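Local coordinates for protein hypoxanthine phosphoribosyltransferase (PDB 4QYI) that probably catalyses the transfer of a phosphoribosyl group from PRPP to hypoxanthine or guanine, forming IMP or GMP in purine salvage, at residues 38-43 / 53-58. Sequence-based numbering, arbitrary orientation.
Sequences IVVIAV and DLIRHI
Val40 and Ile55 meet methyl to methyl: CG2 of Val40 lies 4.2 Å from CG2 of Ile55, the two branched side chains crossing at a slant. In each residue the touching methyl is the one anti to the carbonyl carbon. In Ile55 this leaves the longer CG1 branch between the backbone N and the carbonyl carbon (chi1 70°), so the short methyl, and not the ethyl arm, faces the strand. About one strand repeat away, Ile38 reaches out with its extended chain, and its CD1 comes to 4.4 Å from CG2 of Ile58. No hydrogen bond crosses between the segments, and the contact is a small, wholly apolar one between buried residues, with about 140 Å² buried. It belongs to the beta-alpha-beta unit of strand 38-43, helix 48-55 and strand 62-71 in the phosphoribosyltransferase fold, where the helix packs on a largely parallel sheet. Beta-branched valine and isoleucine suit the strand because they favour extended backbone, and its alternation sends Ile38 and Val40 to the helix face and Val39 and Ile41 to the other. At 55 and 58 isoleucine presents apolar methyls to the sheet in a buried site. A type I turn from Ile55 to Ile58, with a hydrogen bond from Ile58 N to Ile55 O at 3.1 Å, brings Ile58 to the core, where Ala26 of helix 15-32 also touches it.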
ATOM      1  N   ILE A  38      -2.962  11.767  13.693  1.00 54.23           N
ATOM      2  CA  ILE A  38      -3.958  11.389  12.708  1.00 56.66           C
ATOM      3  C   ILE A  38      -3.867   9.913  12.399  1.00 55.03           C
ATOM      4  O   ILE A  38      -2.783   9.344  12.401  1.00 53.77           O
ATOM      5  CB  ILE A  38      -3.720  12.122  11.373  1.00 59.02           C
ATOM      6  CG1 ILE A  38      -3.789  13.634  11.575  1.00 59.02           C
ATOM      7  CG2 ILE A  38      -4.751  11.706  10.333  1.00 60.69           C
ATOM      8  CD1 ILE A  38      -3.296  14.406  10.366  1.00 60.87           C
ATOM      9  N   VAL A  39      -5.021   9.290  12.151  1.00 49.78           N
ATOM     10  CA  VAL A  39      -5.066   7.907  11.722  1.00 46.01           C
ATOM     11  C   VAL A  39      -5.530   7.955  10.262  1.00 45.24           C
ATOM     12  O   VAL A  39      -6.574   8.533   9.944  1.00 44.90           O
ATOM     13  CB  VAL A  39      -6.055   7.038  12.522  1.00 46.63           C
ATOM     14  CG1 VAL A  39      -6.150   5.632  11.914  1.00 46.37           C
ATOM     15  CG2 VAL A  39      -5.646   6.970  13.989  1.00 47.88           C
ATOM     16  N   VAL A  40      -4.733   7.372   9.384  1.00 44.06           N
ATOM     17  CA  VAL A  40      -5.069   7.307   7.971  1.00 48.12           C
ATOM     18  C   VAL A  40      -5.512   5.883   7.664  1.00 47.07           C
ATOM     19  O   VAL A  40      -4.823   4.927   7.989  1.00 49.68           O
ATOM     20  CB  VAL A  40      -3.889   7.696   7.074  1.00 48.07           C
ATOM     21  CG1 VAL A  40      -4.190   7.398   5.618  1.00 51.29           C
ATOM     22  CG2 VAL A  40      -3.577   9.161   7.234  1.00 52.36           C
ATOM     23  N   ILE A  41      -6.706   5.744   7.101  1.00 48.07           N
ATOM     24  CA  ILE A  41      -7.208   4.439   6.730  1.00 43.60           C
ATOM     25  C   ILE A  41      -7.386   4.418   5.231  1.00 45.29           C
ATOM     26  O   ILE A  41      -8.265   5.084   4.672  1.00 48.87           O
ATOM     27  CB  ILE A  41      -8.534   4.094   7.407  1.00 44.72           C
ATOM     28  CG1 ILE A  41      -8.357   4.048   8.925  1.00 42.67           C
ATOM     29  CG2 ILE A  41      -9.023   2.725   6.931  1.00 43.23           C
ATOM     30  CD1 ILE A  41      -9.669   3.897   9.634  1.00 44.86           C
ATOM     31  N   ALA A  42      -6.551   3.619   4.583  1.00 45.69           N
ATOM     32  CA  ALA A  42      -6.589   3.492   3.128  1.00 48.33           C
ATOM     33  C   ALA A  42      -7.447   2.321   2.652  1.00 48.22           C
ATOM     34  O   ALA A  42      -7.358   1.214   3.181  1.00 49.57           O
ATOM     35  CB  ALA A  42      -5.172   3.349   2.618  1.00 49.15           C
ATOM     36  N   VAL A  43      -8.300   2.576   1.663  1.00 49.26           N
ATOM     37  CA  VAL A  43      -9.176   1.542   1.129  1.00 49.64           C
ATOM     38  C   VAL A  43      -8.396   0.769   0.046  1.00 50.21           C
ATOM     39  O   VAL A  43      -8.116   1.287  -1.035  1.00 49.47           O
ATOM     40  CB  VAL A  43     -10.497   2.118   0.561  1.00 49.80           C
ATOM     41  CG1 VAL A  43     -11.442   0.997   0.173  1.00 52.37           C
ATOM     42  CG2 VAL A  43     -11.204   2.998   1.582  1.00 51.91           C
ATOM     43  N   ASP A  53       2.267   8.048  -0.957  1.00 53.89           N
ATOM     44  CA  ASP A  53       2.786   9.376  -1.276  1.00 56.63           C
ATOM     45  C   ASP A  53       2.228  10.458  -0.360  1.00 57.26           C
ATOM     46  O   ASP A  53       2.961  11.339   0.088  1.00 55.40           O
ATOM     47  CB  ASP A  53       2.475   9.764  -2.722  1.00 59.64           C
ATOM     48  CG  ASP A  53       3.274   8.962  -3.740  1.00 61.26           C
ATOM     49  OD1 ASP A  53       4.227   8.231  -3.371  1.00 57.15           O
ATOM     50  OD2 ASP A  53       2.943   9.098  -4.930  1.00 65.33           O
ATOM     51  N   LEU A  54       0.931  10.393  -0.078  1.00 52.79           N
ATOM     52  CA  LEU A  54       0.293  11.395   0.765  1.00 52.93           C
ATOM     53  C   LEU A  54       0.878  11.457   2.171  1.00 51.27           C
ATOM     54  O   LEU A  54       1.226  12.537   2.677  1.00 49.99           O
ATOM     55  CB  LEU A  54      -1.196  11.085   0.881  1.00 50.99           C
ATOM     56  CG  LEU A  54      -2.045  12.073   1.699  1.00 50.43           C
ATOM     57  CD1 LEU A  54      -2.171  13.396   0.961  1.00 52.08           C
ATOM     58  CD2 LEU A  54      -3.420  11.473   1.951  1.00 48.97           C
ATOM     59  N   ILE A  55       0.998  10.308   2.817  1.00 50.25           N
ATOM     60  CA  ILE A  55       1.478  10.321   4.201  1.00 50.83           C
ATOM     61  C   ILE A  55       2.905  10.812   4.380  1.00 50.40           C
ATOM     62  O   ILE A  55       3.247  11.365   5.438  1.00 49.31           O
ATOM     63  CB  ILE A  55       1.272   8.975   4.922  1.00 49.80           C
ATOM     64  CG1 ILE A  55       2.197   7.890   4.363  1.00 50.69           C
ATOM     65  CG2 ILE A  55      -0.207   8.586   4.856  1.00 50.47           C
ATOM     66  CD1 ILE A  55       2.061   6.573   5.103  1.00 50.72           C
ATOM     67  N   ARG A  56       3.725  10.649   3.353  1.00 52.91           N
ATOM     68  CA  ARG A  56       5.109  11.093   3.413  1.00 55.28           C
ATOM     69  C   ARG A  56       5.266  12.619   3.404  1.00 57.37           C
ATOM     70  O   ARG A  56       6.340  13.122   3.690  1.00 56.14           O
ATOM     71  CB  ARG A  56       5.952  10.422   2.330  1.00 56.78           C
ATOM     72  CG  ARG A  56       6.283   8.990   2.699  1.00 55.81           C
ATOM     73  CD  ARG A  56       7.173   8.332   1.681  1.00 55.90           C
ATOM     74  NE  ARG A  56       6.424   7.980   0.493  1.00 56.81           N
ATOM     75  CZ  ARG A  56       6.925   7.357  -0.564  1.00 57.00           C
ATOM     76  NH1 ARG A  56       8.221   7.042  -0.605  1.00 58.15           N
ATOM     77  NH2 ARG A  56       6.128   7.064  -1.585  1.00 54.83           N
ATOM     78  N   HIS A  57       4.194  13.331   3.064  1.00 57.37           N
ATOM     79  CA  HIS A  57       4.179  14.785   3.097  1.00 60.28           C
ATOM     80  C   HIS A  57       3.490  15.302   4.345  1.00 58.12           C
ATOM     81  O   HIS A  57       3.531  16.495   4.608  1.00 61.92           O
ATOM     82  CB  HIS A  57       3.498  15.367   1.864  1.00 61.89           C
ATOM     83  CG  HIS A  57       4.325  15.231   0.624  1.00 63.45           C
ATOM     84  ND1 HIS A  57       4.002  14.383  -0.411  1.00 66.27           N
ATOM     85  CD2 HIS A  57       5.505  15.803   0.286  1.00 65.90           C
ATOM     86  CE1 HIS A  57       4.936  14.457  -1.344  1.00 65.54           C
ATOM     87  NE2 HIS A  57       5.857  15.309  -0.944  1.00 67.06           N
ATOM     88  N   ILE A  58       2.867  14.417   5.122  1.00 54.49           N
ATOM     89  CA  ILE A  58       2.206  14.844   6.354  1.00 53.75           C
ATOM     90  C   ILE A  58       3.203  14.743   7.495  1.00 53.44           C
ATOM     91  O   ILE A  58       3.734  13.670   7.788  1.00 53.62           O
ATOM     92  CB  ILE A  58       0.949  14.003   6.641  1.00 52.80           C
ATOM     93  CG1 ILE A  58      -0.081  14.257   5.542  1.00 54.56           C
ATOM     94  CG2 ILE A  58       0.363  14.367   7.998  1.00 52.60           C
ATOM     95  CD1 ILE A  58      -1.256  13.295   5.573  1.00 54.27           C
TER